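Side-chain contacts in acyl-CoA dehydrogenase FadE3 (Mycobacterium smegmatis, PDB 4IV6), which belongs to the acyl-CoA dehydrogenase family of flavoproteins and carries bound dihydroflavine-adenine dinucleotide in a four-chain assembly: residues Ala177-Ala180 and His181-Val184; Gln107-Lys110 and Tyr111-Met115; Ala306-Asp310 and Ala311-Cys315. All blocks are in the same frame, centred on the assembly; numbering follows the deposited sequence.

Overall arrangement
All three contacts are local, and along the chain they follow in series, none enclosing or crossing another. Interaction 2 comes first, joining successive turns of helix 105-116 in the N-terminal domain. Interaction 1 follows in the middle domain, where a short 3-10 turn closes the loop from strand 166-172 to strand 184-190. Interaction 3 comes last, in the C-terminal domain, ending helix 282-310 and turning the chain into helix 316-340. Their centres lie about 26 to 30 Å apart, and no two contacts touch. Tyr-111 of interaction 2 nevertheless reaches Glu-190 at the end of strand 184-190, the strand that interaction 1 leads into.

Interaction 1: residues Ala177-Ala180 and His181-Val184; sequences AQPA and HKGV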
loop_
_atom_site.group_PDB
_atom_site.type_symbol
_atom_site.label_atom_id
_atom_site.label_comp_id
_atom_site.label_asym_id
_atom_site.label_seq_id
_atom_site.Cartn_x
_atom_site.Cartn_y
_atom_site.Cartn_z
ATOM N N ALA B 177 -21.687 34.147 18.960
ATOM C CA ALA B 177 -20.468 34.464 19.708
ATOM C C ALA B 177 -19.320 34.938 18.820
ATOM O O ALA B 177 -19.217 34.566 17.659
ATOM C CB ALA B 177 -20.017 33.280 20.543
ATOM N N GLN B 178 -18.464 35.783 19.393
ATOM C CA GLN B 178 -17.262 36.249 18.719
ATOM C C GLN B 178 -16.074 36.062 19.651
ATOM O O GLN B 178 -16.033 36.673 20.708
ATOM C CB GLN B 178 -17.416 37.718 18.313
ATOM C CG GLN B 178 -18.459 37.937 17.221
ATOM C CD GLN B 178 -18.172 37.141 15.955
ATOM O OE1 GLN B 178 -17.015 36.986 15.555
ATOM N NE2 GLN B 178 -19.222 36.633 15.320
ATOM N N PRO B 179 -15.123 35.184 19.286
ATOM C CA PRO B 179 -15.163 34.292 18.113
ATOM C C PRO B 179 -16.259 33.214 18.226
ATOM O O PRO B 179 -16.729 32.896 19.339
ATOM C CB PRO B 179 -13.771 33.650 18.106
ATOM C CG PRO B 179 -13.277 33.777 19.509
ATOM C CD PRO B 179 -13.856 35.054 20.034
ATOM N N ALA B 180 -16.642 32.652 17.079
ATOM C CA ALA B 180 -17.780 31.754 17.013
ATOM C C ALA B 180 -17.593 30.480 17.862
ATOM O O ALA B 180 -18.569 29.890 18.374
ATOM C CB ALA B 180 -18.067 31.398 15.565
ATOM N N HIS B 181 -16.348 30.054 18.031
ATOM C CA HIS B 181 -16.101 28.811 18.762
ATOM C C HIS B 181 -16.379 28.977 20.264
ATOM O O HIS B 181 -16.652 27.994 20.970
ATOM C CB HIS B 181 -14.689 28.270 18.478
ATOM C CG HIS B 181 -13.593 29.065 19.103
ATOM N ND1 HIS B 181 -12.926 30.072 18.432
ATOM C CD2 HIS B 181 -13.028 28.988 20.331
ATOM C CE1 HIS B 181 -12.008 30.597 19.230
ATOM N NE2 HIS B 181 -12.049 29.957 20.387
ATOM N N LYS B 182 -16.366 30.228 20.732
ATOM C CA LYS B 182 -16.708 30.525 22.115
ATOM C C LYS B 182 -18.214 30.490 22.399
ATOM O O LYS B 182 -18.629 30.737 23.512
ATOM C CB LYS B 182 -16.131 31.887 22.521
ATOM C CG LYS B 182 -14.605 31.927 22.621
ATOM C CD LYS B 182 -14.014 30.941 23.642
ATOM C CE LYS B 182 -14.619 31.091 25.041
ATOM N NZ LYS B 182 -13.936 30.230 26.059
ATOM N N GLY B 183 -19.031 30.186 21.405
ATOM C CA GLY B 183 -20.461 29.988 21.635
ATOM C C GLY B 183 -20.901 28.549 21.919
ATOM O O GLY B 183 -22.099 28.280 22.041
ATOM N N VAL B 184 -19.951 27.627 22.014
ATOM C CA VAL B 184 -20.248 26.184 22.134
ATOM C C VAL B 184 -19.929 25.664 23.518
ATOM O O VAL B 184 -18.824 25.894 24.026
ATOM C CB VAL B 184 -19.468 25.370 21.075
ATOM C CG1 VAL B 184 -19.636 23.884 21.279
ATOM C CG2 VAL B 184 -19.986 25.726 19.682
#
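Pro-179 and Ala-180 face Lys-182 and Gly-183 through two consecutive i to i+3 bonds of a 3-10 turn, Lys-182 N to Pro-179 O at 3.0 Å and Gly-183 N to Ala-180 O at 3.1 Å. A cis peptide bond before Pro-179 folds the chain back just ahead of this turn. Ala-177 CB points at the far end of the turn, 3.4 Å from Gly-183 N. It also lies 3.5 Å from Gly-183 CA, closer than usual van der Waals contact, a spacing that the absence of a side chain at Gly-183 permits.

The proline ring receives two neighbours. His-181 has CG between its backbone N and carbonyl carbon (chi1 72°), which brings the imidazole back across Pro-179. Its CE1 comes to 3.4 Å from Pro-179 CG, with the ring set obliquely, and Pro-179 CB lies near both ND1 and CE1. Lys-182 instead runs alongside the proline, its CG 3.9 Å from Pro-179 CG and its CB 3.4 Å from Pro-179 O. Bends at chi2 and chi3 lead the chain away, taking NZ to a hydrogen bond with Gly-232 O.

The turn belongs to the loop between strands 166-172 and 184-190 of the middle domain. Phe-235 of helix 234-270 touches both His-181 and Val-184, linking the end of the turn to the helical C-terminal part.

Across the contact, hydrogen bonding is confined to the main chain, while His-181 and Lys-182 meet the proline by van der Waals contact. Backbone bonds and the cis proline, rather than paired charges, therefore probably define the shape of this turn.

Interaction 2: residues Gln107-Lys110 and Tyr111-Met115; sequences QKQK and YLPRM
Lys-110 lies along the ring of Tyr-111, the two side chains pointing the same way although their residues are adjacent. An extended lysine chain with CG anti to the backbone N (chi1 176°) carries its methylenes over one face of the phenol. CG sits 3.8 Å from the ring centroid and 11° off the normal, a CH-pi contact, and CD continues the overlap at 3.7 Å from Tyr-111 CZ. Beyond the ring, Tyr-111 OH is hydrogen-bonded to Glu-190 OE2, which also forms a long, weak ion pair with Lys-110 NZ.

In Arg-114 a bend at chi3 helps turn the guanidinium back along the helix. NH1 reaches Lys-110 O at 3.0 Å in a nearly straight bond (169°), with the oxygen at the guanidinium edge and close to its plane. A water fills the angle between the arginine and the main chain. It donates to Lys-110 O at 2.9 Å and accepts from both Arg-114 N and Arg-114 NE.

This polar bridge lies at a kink in helix 105-116 of the N-terminal domain, where the N atoms of Pro-113 and Arg-114 make no bond to the turn before. Pro-113 has no N-H to give, and Arg-114 N turns to the water instead. The proline CD rests 3.4 Å from Gln-109 O, and its CG meets Gln-109 NE2. Ahead of the kink, ordinary helical bonds join Tyr-111 N to Gln-107 O and Leu-112 N to Lys-108 O. Leu-112 CD1 lies beside Lys-108 CB at 4.0 Å, while the leucine also packs on Leu-99 and Leu-100 of helix 83-102.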
loop_
_atom_site.group_PDB
_atom_site.type_symbol
_atom_site.label_atom_id
_atom_site.label_comp_id
_atom_site.label_asym_id
_atom_site.label_seq_id
_atom_site.Cartn_x
_atom_site.Cartn_y
_atom_site.Cartn_z
ATOM N N GLN B 107 -22.384 18.020 40.524
ATOM C CA GLN B 107 -22.566 17.168 39.334
ATOM C C GLN B 107 -21.880 15.832 39.478
ATOM O O GLN B 107 -22.448 14.783 39.136
ATOM C CB GLN B 107 -22.002 17.847 38.076
ATOM C CG GLN B 107 -22.726 19.109 37.710
ATOM C CD GLN B 107 -22.110 19.821 36.514
ATOM O OE1 GLN B 107 -20.901 20.112 36.460
ATOM N NE2 GLN B 107 -22.950 20.125 35.562
ATOM N N LYS B 108 -20.629 15.892 39.934
ATOM C CA LYS B 108 -19.841 14.704 40.191
ATOM C C LYS B 108 -20.568 13.782 41.175
ATOM O O LYS B 108 -20.716 12.585 40.905
ATOM C CB LYS B 108 -18.439 15.076 40.691
ATOM C CG LYS B 108 -17.575 15.689 39.604
ATOM C CD LYS B 108 -16.136 15.857 40.031
ATOM C CE LYS B 108 -15.995 16.943 41.061
ATOM N NZ LYS B 108 -14.570 17.288 41.230
ATOM N N GLN B 109 -21.068 14.351 42.275
ATOM C CA GLN B 109 -21.800 13.596 43.257
ATOM C C GLN B 109 -23.140 13.081 42.751
ATOM O O GLN B 109 -23.569 12.001 43.116
ATOM C CB GLN B 109 -22.011 14.450 44.519
ATOM C CG GLN B 109 -22.488 13.674 45.745
ATOM C CD GLN B 109 -21.659 12.418 46.017
ATOM O OE1 GLN B 109 -20.423 12.440 45.940
ATOM N NE2 GLN B 109 -22.341 11.309 46.312
ATOM N N LYS B 110 -23.809 13.866 41.918
ATOM C CA LYS B 110 -25.108 13.465 41.391
ATOM C C LYS B 110 -25.028 12.248 40.465
ATOM O O LYS B 110 -25.909 11.389 40.492
ATOM C CB LYS B 110 -25.716 14.623 40.625
ATOM C CG LYS B 110 -27.026 14.256 39.971
ATOM C CD LYS B 110 -27.754 15.473 39.503
ATOM C CE LYS B 110 -29.211 15.103 39.371
ATOM N NZ LYS B 110 -29.957 16.259 38.833
ATOM N N TYR B 111 -23.980 12.189 39.645
ATOM C CA TYR B 111 -23.903 11.242 38.530
ATOM C C TYR B 111 -22.864 10.105 38.648
ATOM O O TYR B 111 -23.160 8.966 38.283
ATOM C CB TYR B 111 -23.631 12.019 37.241
ATOM C CG TYR B 111 -24.783 12.894 36.808
ATOM C CD1 TYR B 111 -26.099 12.382 36.717
ATOM C CD2 TYR B 111 -24.577 14.212 36.463
ATOM C CE1 TYR B 111 -27.160 13.191 36.323
ATOM C CE2 TYR B 111 -25.636 15.017 36.073
ATOM C CZ TYR B 111 -26.924 14.514 36.003
ATOM O OH TYR B 111 -27.956 15.338 35.597
ATOM N N LEU B 112 -21.652 10.413 39.132
ATOM C CA LEU B 112 -20.547 9.442 39.119
ATOM C C LEU B 112 -20.752 8.164 39.931
ATOM O O LEU B 112 -20.329 7.091 39.463
ATOM C CB LEU B 112 -19.206 10.094 39.493
ATOM C CG LEU B 112 -18.647 11.102 38.490
ATOM C CD1 LEU B 112 -17.319 11.657 38.970
ATOM C CD2 LEU B 112 -18.471 10.473 37.117
ATOM N N PRO B 113 -21.412 8.242 41.107
ATOM C CA PRO B 113 -21.632 6.979 41.819
ATOM C C PRO B 113 -22.513 5.964 41.072
ATOM O O PRO B 113 -22.169 4.786 41.017
ATOM C CB PRO B 113 -22.261 7.429 43.160
ATOM C CG PRO B 113 -21.722 8.810 43.364
ATOM C CD PRO B 113 -21.768 9.397 41.955
ATOM N N ARG B 114 -23.606 6.411 40.458
ATOM C CA ARG B 114 -24.443 5.510 39.688
ATOM C C ARG B 114 -23.833 5.171 38.330
ATOM O O ARG B 114 -24.101 4.111 37.778
ATOM C CB ARG B 114 -25.827 6.086 39.486
ATOM C CG ARG B 114 -26.692 6.092 40.730
ATOM C CD ARG B 114 -28.017 6.736 40.379
ATOM N NE ARG B 114 -27.846 8.171 40.130
ATOM C CZ ARG B 114 -28.589 8.897 39.296
ATOM N NH1 ARG B 114 -28.356 10.212 39.166
ATOM N NH2 ARG B 114 -29.553 8.321 38.579
ATOM N N MET B 115 -23.002 6.050 37.798
ATOM C CA MET B 115 -22.252 5.717 36.578
ATOM C C MET B 115 -21.246 4.593 36.809
ATOM O O MET B 115 -21.096 3.710 35.980
ATOM C CB MET B 115 -21.559 6.946 36.010
ATOM C CG MET B 115 -22.538 7.888 35.334
ATOM S SD MET B 115 -21.789 9.418 34.764
ATOM C CE MET B 115 -20.724 8.779 33.475
HETATM O O HOH W 1 -25.083 8.752 41.240
#

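Interaction 3: residues Ala306-Asp310 and Ala311-Cys315; sequences AEKFD and AGQRC
Phe-309 and Cys-315 make the apolar part of this contact, where the end of helix 282-310 meets the start of the next helix. Cys-315 SG lies 3.8 Å from Phe-309 CD2 and the same distance from Phe-309 CA. Relative to the ring it forms an oblique sulfur-aromatic contact, 5.0 Å from the centroid and 68° off the normal. Cys-315 holds SG between its backbone N and carbonyl carbon (chi1 63°), which turns the sulfur back toward the earlier helix. Phe-309 also packs on Val-244 and Leu-247 of helix 234-270.

The backbone bonds terminate the helix in a Schellman motif. Ala-311 N still makes a helical bond to Glu-307 O at 2.8 Å. Gly-312 then takes positive phi (81°), its N bonding to Phe-309 O, and a weak bond joins Gln-313 N to Lys-308 O at 3.0 Å. Cys-315 is the N-cap residue of helix 316-340, so a few residues carry the chain from one helix of the C-terminal domain to the next.

Van der Waals contacts gather about the Lys-308 chain. Its CG meets Gln-313 OE1 at 3.8 Å, its CD lies near Arg-314 O, and its CB is 4.1 Å from Cys-315 CB. The same lysine packs on Tyr-296 of the second subunit.

Two polar ends have partners outside this turn: Asp-310 OD1 accepts from Met-68 N at the start of helix 68-81, and Arg-314 NE forms a salt bridge with Asp-387.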
loop_
_atom_site.group_PDB
_atom_site.type_symbol
_atom_site.label_atom_id
_atom_site.label_comp_id
_atom_site.label_asym_id
_atom_site.label_seq_id
_atom_site.Cartn_x
_atom_site.Cartn_y
_atom_site.Cartn_z
ATOM N N ALA B 306 -0.663 5.136 26.065
ATOM C CA ALA B 306 -1.356 5.005 27.336
ATOM C C ALA B 306 -0.463 5.361 28.533
ATOM O O ALA B 306 -0.923 5.981 29.481
ATOM C CB ALA B 306 -1.905 3.610 27.507
ATOM N N GLU B 307 0.798 4.929 28.508
ATOM C CA GLU B 307 1.721 5.250 29.587
ATOM C C GLU B 307 1.976 6.750 29.639
ATOM O O GLU B 307 2.044 7.321 30.722
ATOM C CB GLU B 307 3.067 4.547 29.406
ATOM C CG GLU B 307 3.024 3.046 29.581
ATOM C CD GLU B 307 2.891 2.588 31.038
ATOM O OE1 GLU B 307 2.814 3.458 31.978
ATOM O OE2 GLU B 307 2.863 1.335 31.217
ATOM N N LYS B 308 2.135 7.401 28.486
ATOM C CA LYS B 308 2.328 8.870 28.481
ATOM C C LYS B 308 1.143 9.579 29.133
ATOM O O LYS B 308 1.322 10.510 29.930
ATOM C CB LYS B 308 2.506 9.439 27.082
ATOM C CG LYS B 308 3.855 9.193 26.452
ATOM C CD LYS B 308 3.862 9.737 25.033
ATOM C CE LYS B 308 5.040 9.223 24.209
ATOM N NZ LYS B 308 6.324 9.595 24.832
ATOM N N PHE B 309 -0.068 9.139 28.777
ATOM C CA PHE B 309 -1.289 9.684 29.368
ATOM C C PHE B 309 -1.142 9.617 30.876
ATOM O O PHE B 309 -1.365 10.594 31.557
ATOM C CB PHE B 309 -2.517 8.889 28.911
ATOM C CG PHE B 309 -3.819 9.345 29.528
ATOM C CD1 PHE B 309 -4.203 8.914 30.793
ATOM C CD2 PHE B 309 -4.674 10.183 28.828
ATOM C CE1 PHE B 309 -5.415 9.333 31.360
ATOM C CE2 PHE B 309 -5.872 10.594 29.389
ATOM C CZ PHE B 309 -6.237 10.175 30.656
ATOM N N ASP B 310 -0.767 8.442 31.364
ATOM C CA ASP B 310 -0.774 8.136 32.780
ATOM C C ASP B 310 0.369 8.802 33.532
ATOM O O ASP B 310 0.220 9.133 34.701
ATOM C CB ASP B 310 -0.688 6.622 32.978
ATOM C CG ASP B 310 -1.743 6.112 33.893
ATOM O OD1 ASP B 310 -2.944 6.452 33.685
ATOM O OD2 ASP B 310 -1.352 5.407 34.849
ATOM N N ALA B 311 1.504 8.997 32.856
ATOM C CA ALA B 311 2.648 9.675 33.449
ATOM C C ALA B 311 2.405 11.184 33.513
ATOM O O ALA B 311 3.234 11.915 34.019
ATOM C CB ALA B 311 3.910 9.376 32.653
ATOM N N GLY B 312 1.285 11.653 32.987
ATOM C CA GLY B 312 0.956 13.071 33.038
ATOM C C GLY B 312 1.673 13.844 31.957
ATOM O O GLY B 312 1.658 15.066 31.958
ATOM N N GLN B 313 2.302 13.135 31.027
ATOM C CA GLN B 313 3.007 13.779 29.926
ATOM C C GLN B 313 2.007 14.134 28.817
ATOM O O GLN B 313 0.915 13.585 28.759
ATOM C CB GLN B 313 4.106 12.858 29.381
ATOM C CG GLN B 313 5.363 12.811 30.251
ATOM C CD GLN B 313 6.159 11.515 30.117
ATOM O OE1 GLN B 313 5.979 10.733 29.172
ATOM N NE2 GLN B 313 7.044 11.274 31.083
ATOM N N ARG B 314 2.384 15.055 27.949
ATOM C CA ARG B 314 1.565 15.368 26.789
ATOM C C ARG B 314 1.376 14.111 25.937
ATOM O O ARG B 314 2.316 13.373 25.676
ATOM C CB ARG B 314 2.178 16.495 25.971
ATOM C CG ARG B 314 3.567 16.209 25.421
ATOM C CD ARG B 314 4.217 17.542 25.090
ATOM N NE ARG B 314 5.405 17.414 24.261
ATOM C CZ ARG B 314 5.931 18.426 23.570
ATOM N NH1 ARG B 314 5.365 19.637 23.610
ATOM N NH2 ARG B 314 7.008 18.230 22.817
ATOM N N CYS B 315 0.131 13.848 25.589
ATOM C CA CYS B 315 -0.245 12.616 24.905
ATOM C C CYS B 315 -1.343 12.842 23.882
ATOM O O CYS B 315 -1.889 11.866 23.363
ATOM C CB CYS B 315 -0.756 11.612 25.939
ATOM S SG CYS B 315 -2.246 12.262 26.728
#